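Sulfoquinovosidase (Escherichia coli, PDB 5AEG) hydrolyses plant sulfolipids, sulfoquinovosyl diacylglycerides, and simple sulfoquinovosides such as sulfoquinovosyl glycerol, releasing sulfoquinovose for sulfoglycolysis. Local coordinates at residues 185-190 with 203-208; 191-196 with 224-229; 267-272 with 320-325. All coordinates share one frame; numbering follows the deposited sequence.

Interaction 1: 185-190 with 203-208; sequences PTFVST and MNFDFS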
# COMPACT_ATOMS: atom_id res chain seq x y z
N PRO A 185 4.93 8.85 -5.97
CA PRO A 185 5.63 10.15 -6.00
C PRO A 185 4.70 11.28 -5.59
O PRO A 185 4.42 12.18 -6.37
CB PRO A 185 6.10 10.25 -7.47
CG PRO A 185 5.05 9.54 -8.19
CD PRO A 185 4.71 8.33 -7.32
N THR A 186 4.24 11.20 -4.33
CA THR A 186 3.14 12.04 -3.79
C THR A 186 3.49 12.20 -2.29
O THR A 186 3.78 11.21 -1.63
CB THR A 186 1.80 11.33 -3.90
OG1 THR A 186 1.58 11.00 -5.27
CG2 THR A 186 0.67 12.18 -3.40
N PHE A 187 3.54 13.43 -1.77
CA PHE A 187 3.87 13.66 -0.38
C PHE A 187 3.08 14.86 0.16
O PHE A 187 2.50 15.65 -0.62
CB PHE A 187 5.39 13.78 -0.09
CG PHE A 187 6.08 14.99 -0.63
CD1 PHE A 187 6.62 14.99 -1.91
CD2 PHE A 187 6.17 16.18 0.11
CE1 PHE A 187 7.30 16.09 -2.38
CE2 PHE A 187 6.78 17.27 -0.41
CZ PHE A 187 7.35 17.22 -1.64
N VAL A 188 2.97 14.86 1.47
CA VAL A 188 2.35 15.94 2.28
C VAL A 188 3.40 16.53 3.15
O VAL A 188 4.13 15.86 3.88
CB VAL A 188 1.25 15.40 3.17
CG1 VAL A 188 0.75 16.38 4.20
CG2 VAL A 188 0.10 15.02 2.31
N SER A 189 3.41 17.87 3.20
CA SER A 189 4.29 18.59 4.09
C SER A 189 3.45 19.24 5.24
O SER A 189 2.28 19.61 5.02
CB SER A 189 4.91 19.79 3.30
OG SER A 189 5.56 20.69 4.23
N THR A 190 4.11 19.46 6.36
CA THR A 190 3.47 20.19 7.47
C THR A 190 3.33 21.71 7.22
O THR A 190 2.75 22.37 8.06
CB THR A 190 4.07 19.88 8.81
OG1 THR A 190 5.47 20.11 8.85
CG2 THR A 190 3.75 18.38 9.20
N MET A 203 12.31 7.49 -9.50
CA MET A 203 12.51 8.79 -8.83
C MET A 203 13.10 8.52 -7.48
O MET A 203 13.00 7.43 -6.99
CB MET A 203 11.15 9.52 -8.69
CG MET A 203 10.61 10.01 -10.00
SD MET A 203 9.04 10.94 -9.81
CE MET A 203 7.97 9.77 -10.45
N ASN A 204 13.74 9.50 -6.90
CA ASN A 204 14.26 9.47 -5.60
C ASN A 204 13.89 10.79 -4.93
O ASN A 204 14.30 11.86 -5.40
CB ASN A 204 15.79 9.33 -5.61
CG ASN A 204 16.35 9.15 -4.20
OD1 ASN A 204 15.84 9.70 -3.26
ND2 ASN A 204 17.40 8.43 -4.08
N PHE A 205 13.14 10.71 -3.87
CA PHE A 205 12.67 11.91 -3.11
C PHE A 205 13.50 12.05 -1.89
O PHE A 205 13.42 11.19 -0.99
CB PHE A 205 11.17 11.82 -2.79
CG PHE A 205 10.21 12.16 -3.92
CD1 PHE A 205 10.59 12.14 -5.26
CD2 PHE A 205 8.88 12.37 -3.62
CE1 PHE A 205 9.67 12.41 -6.24
CE2 PHE A 205 7.96 12.71 -4.62
CZ PHE A 205 8.35 12.70 -5.93
N ASP A 206 14.36 13.10 -1.82
CA ASP A 206 15.33 13.19 -0.77
C ASP A 206 14.85 14.28 0.21
O ASP A 206 14.78 15.48 -0.09
CB ASP A 206 16.71 13.47 -1.34
CG ASP A 206 17.77 13.55 -0.28
OD1 ASP A 206 17.51 13.32 0.92
OD2 ASP A 206 18.91 13.77 -0.64
N PHE A 207 14.49 13.85 1.41
CA PHE A 207 13.98 14.73 2.45
C PHE A 207 14.99 14.97 3.55
O PHE A 207 14.61 15.34 4.67
CB PHE A 207 12.63 14.15 2.99
CG PHE A 207 11.57 14.01 1.96
CD1 PHE A 207 11.03 15.11 1.32
CD2 PHE A 207 11.10 12.75 1.60
CE1 PHE A 207 10.04 14.96 0.41
CE2 PHE A 207 10.16 12.59 0.66
CZ PHE A 207 9.61 13.70 0.05
N SER A 208 16.27 14.84 3.24
CA SER A 208 17.38 14.87 4.21
C SER A 208 17.80 16.29 4.58
O SER A 208 18.24 16.57 5.71
CB SER A 208 18.63 14.21 3.62
OG SER A 208 18.32 12.86 3.53
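Phe187 meets Phe207 and Phe205 in an aromatic cluster between 185-190 and 203-208. Phe207 comes edge first in a T-shaped pair: its CE1 sits over the centre of one face of the Phe187 ring, 3.8 Å above the plane, and the two planes stand at 70° with centroids 5.0 Å apart. Phe205 approaches the rim of the same ring. Its CE2 lies at the edge of Phe187, 3.8 Å from Phe187 CD1, while seen from the Phe205 ring the approach is oblique. The CG of Phe187 stands between its backbone N and carbonyl carbon (chi1 68°), a rotamer that carries the ring across to both partners. Farther along, Pro185 touches with CB and CG: CB lies 3.7 Å from Phe205 CZ and 3.6 Å from Met203 CE. The Met203 chain bends at chi3, which brings the methyl to the proline, and the two side chains cross at about a right angle. An alanine at Phe187 would probably leave the edge of Phe207 without the face it points at and open a gap beside Phe205. Around the cluster, Tyr193 and Cys195 also pack on Phe187, Ile129 touches both Phe187 and Phe207, and His213 makes a further edge-to-face pair with Phe207. The two strands meet mainly by apolar side-chain packing within the galactose mutarotase-like β-domain of this family 31 enzyme. With three phenylalanines, a proline and a methionine carrying it, the contact depends on hydrophobic burial and ring orientation rather than on polar bonds.

Interaction 2: 191-196 with 224-229; sequences QKYYCH and LRFECA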
# COMPACT_ATOMS: atom_id res chain seq x y z
N GLN A 191 3.83 22.23 6.08
CA GLN A 191 3.36 23.57 5.55
C GLN A 191 1.98 23.48 4.96
O GLN A 191 1.49 24.40 4.38
CB GLN A 191 4.38 24.07 4.56
CG GLN A 191 5.73 24.33 5.22
CD GLN A 191 6.66 25.23 4.37
OE1 GLN A 191 6.23 26.11 3.71
NE2 GLN A 191 7.94 24.92 4.37
N LYS A 192 1.34 22.28 5.06
CA LYS A 192 -0.00 22.03 4.67
C LYS A 192 -0.25 22.15 3.15
O LYS A 192 -1.10 22.94 2.66
CB LYS A 192 -1.01 22.84 5.52
CG LYS A 192 -1.13 22.30 6.93
CD LYS A 192 -2.17 23.07 7.74
CE LYS A 192 -2.28 22.52 9.15
NZ LYS A 192 -3.35 23.30 9.86
N TYR A 193 0.56 21.41 2.39
CA TYR A 193 0.34 21.25 0.99
C TYR A 193 0.67 19.80 0.68
O TYR A 193 1.36 19.14 1.47
CB TYR A 193 1.21 22.16 0.15
CG TYR A 193 2.70 21.90 0.16
CD1 TYR A 193 3.26 20.93 -0.67
CD2 TYR A 193 3.56 22.63 0.95
CE1 TYR A 193 4.65 20.71 -0.68
CE2 TYR A 193 4.95 22.45 0.91
CZ TYR A 193 5.47 21.43 0.07
OH TYR A 193 6.86 21.15 0.06
N TYR A 194 0.24 19.38 -0.47
CA TYR A 194 0.72 18.10 -1.04
C TYR A 194 1.38 18.41 -2.32
O TYR A 194 1.02 19.41 -3.00
CB TYR A 194 -0.45 17.13 -1.31
CG TYR A 194 -1.47 17.42 -2.45
CD1 TYR A 194 -1.13 17.29 -3.79
CD2 TYR A 194 -2.80 17.76 -2.18
CE1 TYR A 194 -2.05 17.59 -4.80
CE2 TYR A 194 -3.72 18.04 -3.20
CZ TYR A 194 -3.33 17.98 -4.51
OH TYR A 194 -4.17 18.23 -5.59
N CYS A 195 2.34 17.55 -2.68
CA CYS A 195 2.95 17.58 -4.02
C CYS A 195 2.77 16.24 -4.71
O CYS A 195 3.10 15.21 -4.11
CB CYS A 195 4.41 17.89 -3.83
SG CYS A 195 5.39 17.72 -5.33
N HIS A 196 2.20 16.23 -5.90
CA HIS A 196 1.98 15.02 -6.68
C HIS A 196 2.70 15.11 -8.04
O HIS A 196 2.55 16.12 -8.75
CB HIS A 196 0.51 14.78 -6.93
CG HIS A 196 0.26 13.59 -7.80
ND1 HIS A 196 0.61 12.31 -7.41
CD2 HIS A 196 -0.20 13.49 -9.07
CE1 HIS A 196 0.31 11.47 -8.38
NE2 HIS A 196 -0.16 12.16 -9.41
N LEU A 224 4.58 18.38 -11.99
CA LEU A 224 4.29 18.37 -10.56
C LEU A 224 3.07 19.25 -10.27
O LEU A 224 2.94 20.34 -10.83
CB LEU A 224 5.46 18.95 -9.76
CG LEU A 224 6.84 18.37 -10.00
CD1 LEU A 224 7.52 19.04 -11.21
CD2 LEU A 224 7.69 18.49 -8.74
N ARG A 225 2.21 18.83 -9.37
CA ARG A 225 1.02 19.60 -9.00
C ARG A 225 1.01 19.76 -7.52
O ARG A 225 1.37 18.83 -6.80
CB ARG A 225 -0.23 18.83 -9.33
CG ARG A 225 -0.68 18.90 -10.78
CD ARG A 225 -1.68 17.75 -11.02
NE ARG A 225 -1.39 17.08 -12.26
CZ ARG A 225 -1.69 17.59 -13.43
NH1 ARG A 225 -2.36 18.73 -13.49
NH2 ARG A 225 -1.34 16.96 -14.53
N PHE A 226 0.57 20.94 -7.05
CA PHE A 226 0.50 21.23 -5.60
C PHE A 226 -0.86 21.83 -5.26
O PHE A 226 -1.51 22.55 -6.12
CB PHE A 226 1.53 22.23 -5.13
CG PHE A 226 2.95 21.91 -5.45
CD1 PHE A 226 3.41 21.95 -6.76
CD2 PHE A 226 3.85 21.63 -4.44
CE1 PHE A 226 4.71 21.72 -7.04
CE2 PHE A 226 5.17 21.41 -4.71
CZ PHE A 226 5.61 21.44 -6.04
N GLU A 227 -1.38 21.49 -4.08
CA GLU A 227 -2.51 22.25 -3.51
C GLU A 227 -2.24 22.41 -2.07
O GLU A 227 -1.60 21.55 -1.45
CB GLU A 227 -3.83 21.58 -3.60
CG GLU A 227 -4.62 21.76 -4.83
CD GLU A 227 -6.00 21.12 -4.75
OE1 GLU A 227 -6.08 19.88 -4.97
OE2 GLU A 227 -7.00 21.87 -4.62
N CYS A 228 -2.78 23.49 -1.48
CA CYS A 228 -2.70 23.76 -0.07
C CYS A 228 -4.09 23.62 0.56
O CYS A 228 -5.11 23.51 -0.13
CB CYS A 228 -2.21 25.18 0.21
SG CYS A 228 -0.61 25.60 -0.47
N ALA A 229 -4.08 23.56 1.89
CA ALA A 229 -5.31 23.60 2.65
C ALA A 229 -5.07 24.05 4.07
O ALA A 229 -3.93 24.12 4.54
CB ALA A 229 -6.09 22.25 2.54
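The Tyr194 ring lies with one face over the backbone of the opposite strand, Glu227 N standing 3.9 Å above its centre, while its hydroxyl reaches the carboxylate of the same residue. On the other side of the sheet, the Phe226 ring takes CD1 of Tyr193 at its edge, in plane, 3.9 Å from Phe226 CD2; the two side chains run side by side, pointing the same way, with their rings oblique. Cys195 sets its SG 4.1 Å from the Phe226 ring centroid in an oblique sulfur-aromatic contact. Its SG is anti to the backbone N (chi1 171°), which swings the sulfur toward CE2 and CZ of that ring. Tyr194 OH donates to Glu227 OE1 over 2.6 Å, meeting the anti lone pair of that oxygen, with ring and carboxylate planes 85° apart.

Strands 193-196 and 224-228 are antiparallel neighbours. Tyr194 with Glu227 and His196 with Arg225 are hydrogen-bonded pairs; Tyr193 with Cys228 and Cys195 with Phe226 are non-hydrogen-bonded ones. The bonding is uneven: His196 N to Arg225 O is nearly straight at 173°, whereas Glu227 N to Tyr194 O is weak at 3.4 Å. Beyond the strand, Ala229 N still donates to Lys192 O.

On the face of Tyr194 and Glu227, helix 232-243 packs with Leu242 and Lys238, and Arg102 makes a salt bridge to Glu227 OE1. This oxygen therefore takes both the phenol and a guanidinium, which would probably keep the carboxylate ionised. The pairing thus divides its chemistry between the two faces of the strand pair: rings and sulfur on one, a tyrosine–carboxylate–arginine network on the other.

Interaction 3: 267-272 with 320-325; sequences VCQKKL and IKQWNQ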
# COMPACT_ATOMS: atom_id res chain seq x y z
N VAL A 267 -11.59 -29.65 4.01
CA VAL A 267 -10.75 -29.03 5.03
C VAL A 267 -11.36 -27.64 5.41
O VAL A 267 -11.44 -27.30 6.59
CB VAL A 267 -9.24 -28.90 4.59
CG1 VAL A 267 -8.46 -28.02 5.57
CG2 VAL A 267 -8.54 -30.25 4.60
N CYS A 268 -11.84 -26.93 4.40
CA CYS A 268 -12.44 -25.62 4.63
C CYS A 268 -13.70 -25.80 5.45
O CYS A 268 -13.93 -25.11 6.43
CB CYS A 268 -12.77 -24.91 3.32
SG CYS A 268 -11.35 -24.26 2.38
N GLN A 269 -14.50 -26.79 5.07
CA GLN A 269 -15.72 -27.12 5.80
C GLN A 269 -15.53 -27.42 7.26
O GLN A 269 -16.27 -26.81 8.10
CB GLN A 269 -16.44 -28.33 5.13
CG GLN A 269 -17.89 -28.50 5.57
CD GLN A 269 -18.79 -27.34 5.40
OE1 GLN A 269 -19.07 -26.81 4.28
NE2 GLN A 269 -19.39 -26.94 6.53
N LYS A 270 -14.53 -28.26 7.57
CA LYS A 270 -14.28 -28.67 8.96
C LYS A 270 -13.83 -27.49 9.80
O LYS A 270 -14.19 -27.35 10.95
CB LYS A 270 -13.19 -29.74 9.08
CG LYS A 270 -13.71 -31.17 8.77
CD LYS A 270 -12.85 -32.30 9.38
CE LYS A 270 -13.18 -32.65 10.85
NZ LYS A 270 -12.50 -31.79 11.89
N LYS A 271 -12.96 -26.69 9.20
CA LYS A 271 -12.43 -25.53 9.93
C LYS A 271 -13.50 -24.47 10.13
O LYS A 271 -13.59 -23.94 11.24
CB LYS A 271 -11.16 -24.97 9.28
CG LYS A 271 -10.00 -25.89 9.40
CD LYS A 271 -8.77 -25.21 8.82
CE LYS A 271 -7.57 -26.12 8.64
NZ LYS A 271 -7.10 -26.55 9.95
N LEU A 272 -14.33 -24.21 9.13
CA LEU A 272 -15.45 -23.30 9.26
C LEU A 272 -16.34 -23.71 10.43
O LEU A 272 -16.80 -22.86 11.25
CB LEU A 272 -16.30 -23.21 7.98
CG LEU A 272 -17.62 -22.45 8.04
CD1 LEU A 272 -17.33 -20.96 8.31
CD2 LEU A 272 -18.48 -22.65 6.80
N ILE A 320 -20.26 -23.09 -2.44
CA ILE A 320 -20.27 -21.60 -2.32
C ILE A 320 -21.71 -21.19 -2.03
O ILE A 320 -21.96 -20.40 -1.12
CB ILE A 320 -19.72 -20.88 -3.56
CG1 ILE A 320 -18.19 -21.12 -3.65
CG2 ILE A 320 -20.06 -19.39 -3.55
CD1 ILE A 320 -17.56 -20.67 -4.95
N LYS A 321 -22.67 -21.82 -2.72
CA LYS A 321 -24.10 -21.45 -2.50
C LYS A 321 -24.55 -21.76 -1.11
O LYS A 321 -25.15 -20.91 -0.44
CB LYS A 321 -25.01 -22.12 -3.55
CG LYS A 321 -24.70 -21.72 -4.99
CD LYS A 321 -25.16 -20.31 -5.32
CE LYS A 321 -24.70 -19.80 -6.71
NZ LYS A 321 -23.39 -19.02 -6.69
N GLN A 322 -24.21 -22.93 -0.63
CA GLN A 322 -24.54 -23.33 0.70
C GLN A 322 -23.91 -22.36 1.75
O GLN A 322 -24.57 -21.86 2.70
CB GLN A 322 -24.10 -24.77 0.90
CG GLN A 322 -24.22 -25.30 2.32
CD GLN A 322 -23.72 -26.74 2.47
OE1 GLN A 322 -23.95 -27.57 1.57
NE2 GLN A 322 -23.04 -27.05 3.63
N TRP A 323 -22.63 -22.05 1.55
CA TRP A 323 -21.98 -21.13 2.50
C TRP A 323 -22.64 -19.76 2.48
O TRP A 323 -22.87 -19.15 3.54
CB TRP A 323 -20.42 -21.05 2.19
CG TRP A 323 -19.62 -22.28 2.58
CD1 TRP A 323 -19.91 -23.18 3.52
CD2 TRP A 323 -18.37 -22.70 1.99
NE1 TRP A 323 -18.93 -24.14 3.60
CE2 TRP A 323 -17.98 -23.88 2.65
CE3 TRP A 323 -17.55 -22.20 0.97
CZ2 TRP A 323 -16.79 -24.53 2.38
CZ3 TRP A 323 -16.38 -22.90 0.66
CH2 TRP A 323 -16.02 -24.04 1.36
N ASN A 324 -22.96 -19.27 1.28
CA ASN A 324 -23.58 -17.97 1.16
C ASN A 324 -24.92 -17.97 1.93
O ASN A 324 -25.19 -17.07 2.73
CB ASN A 324 -23.81 -17.60 -0.28
CG ASN A 324 -22.56 -17.30 -1.03
OD1 ASN A 324 -21.38 -17.21 -0.51
ND2 ASN A 324 -22.78 -17.12 -2.26
N GLN A 325 -25.71 -19.03 1.78
CA GLN A 325 -26.93 -19.19 2.63
C GLN A 325 -26.73 -19.08 4.08
O GLN A 325 -27.65 -18.63 4.76
CB GLN A 325 -27.66 -20.50 2.35
CG GLN A 325 -28.52 -20.37 1.08
CD GLN A 325 -28.87 -21.73 0.46
OE1 GLN A 325 -28.93 -22.74 1.16
NE2 GLN A 325 -29.12 -21.75 -0.86
O HOH W 1 -21.84 -25.15 5.97
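Trp323 of helix 316-325 packs against Cys268, Gln269 and Leu272 of helix 265-277; the short segments run nearly parallel with axes 12.8 Å apart. At that separation the backbones do not touch, and the indole carries most of the contact. The tight part combines apolar packing with one hydrogen bond: CH2 of the six-membered ring lies 3.9 Å from Cys268 CB, and Leu272 CD2 lies 3.6 Å from Trp323 CD1. Leu272 and Trp323 slide past each other in opposite directions. At the edge of the indole, Trp323 NE1 donates to Gln269 OE1 over 2.8 Å. The bond is bent, 140° at the hydrogen, and the donor stands 38° out of the plane of the carbonyl group. Gln269 reaches it by a bend at chi2 (56°), which turns its amide toward the indole edge. The same OE1 accepts from Arg319 NH1, so the buried indole N-H and the arginine share one oxygen, while Asp273 OD2 takes a hydrogen from NE2 and helps fix which way round the amide lies.

The outer side is looser. Gln322, partly exposed, extends its chain toward helix 265-277, but its NE2 stays 4.0 Å from Gln269 OE1. A water joins the two amides instead, accepting from Gln269 NE2 at 3.1 Å and from Gln322 NE2.

Both helices belong to the TIM-barrel domain of this family 31 enzyme. Inward, Cys268, Leu272 and Trp323 all meet Ile285 of strand 282-286, and Trp323 also touches Phe330 of strand 329-334, so the indole packs between two outer helices and adjacent parallel strands of the barrel.

How the interactions relate
Interactions 1 and 2 are neighbours in the β-domain, linked where strand 186-189 pairs with strand 193-197 through the backbone bond between Phe187 and Cys195, and where Thr186 OG1 hydrogen-bonds His196 ND1. Interaction 3 stands apart, its nearest atoms about 37 Å from either, on the opposite side of the chain's centre. All three are largely buried, but by different means. Interaction 1 joins strands mainly by apolar side-chain packing, interaction 2 adds a backbone ladder with an acid–phenol bond, and interaction 3 bridges two helices through one indole and one side-chain hydrogen bond, with a water-bridged, more open rim. The chemistry passes from apolar packing to mixed sheet pairing to an indole held between helices.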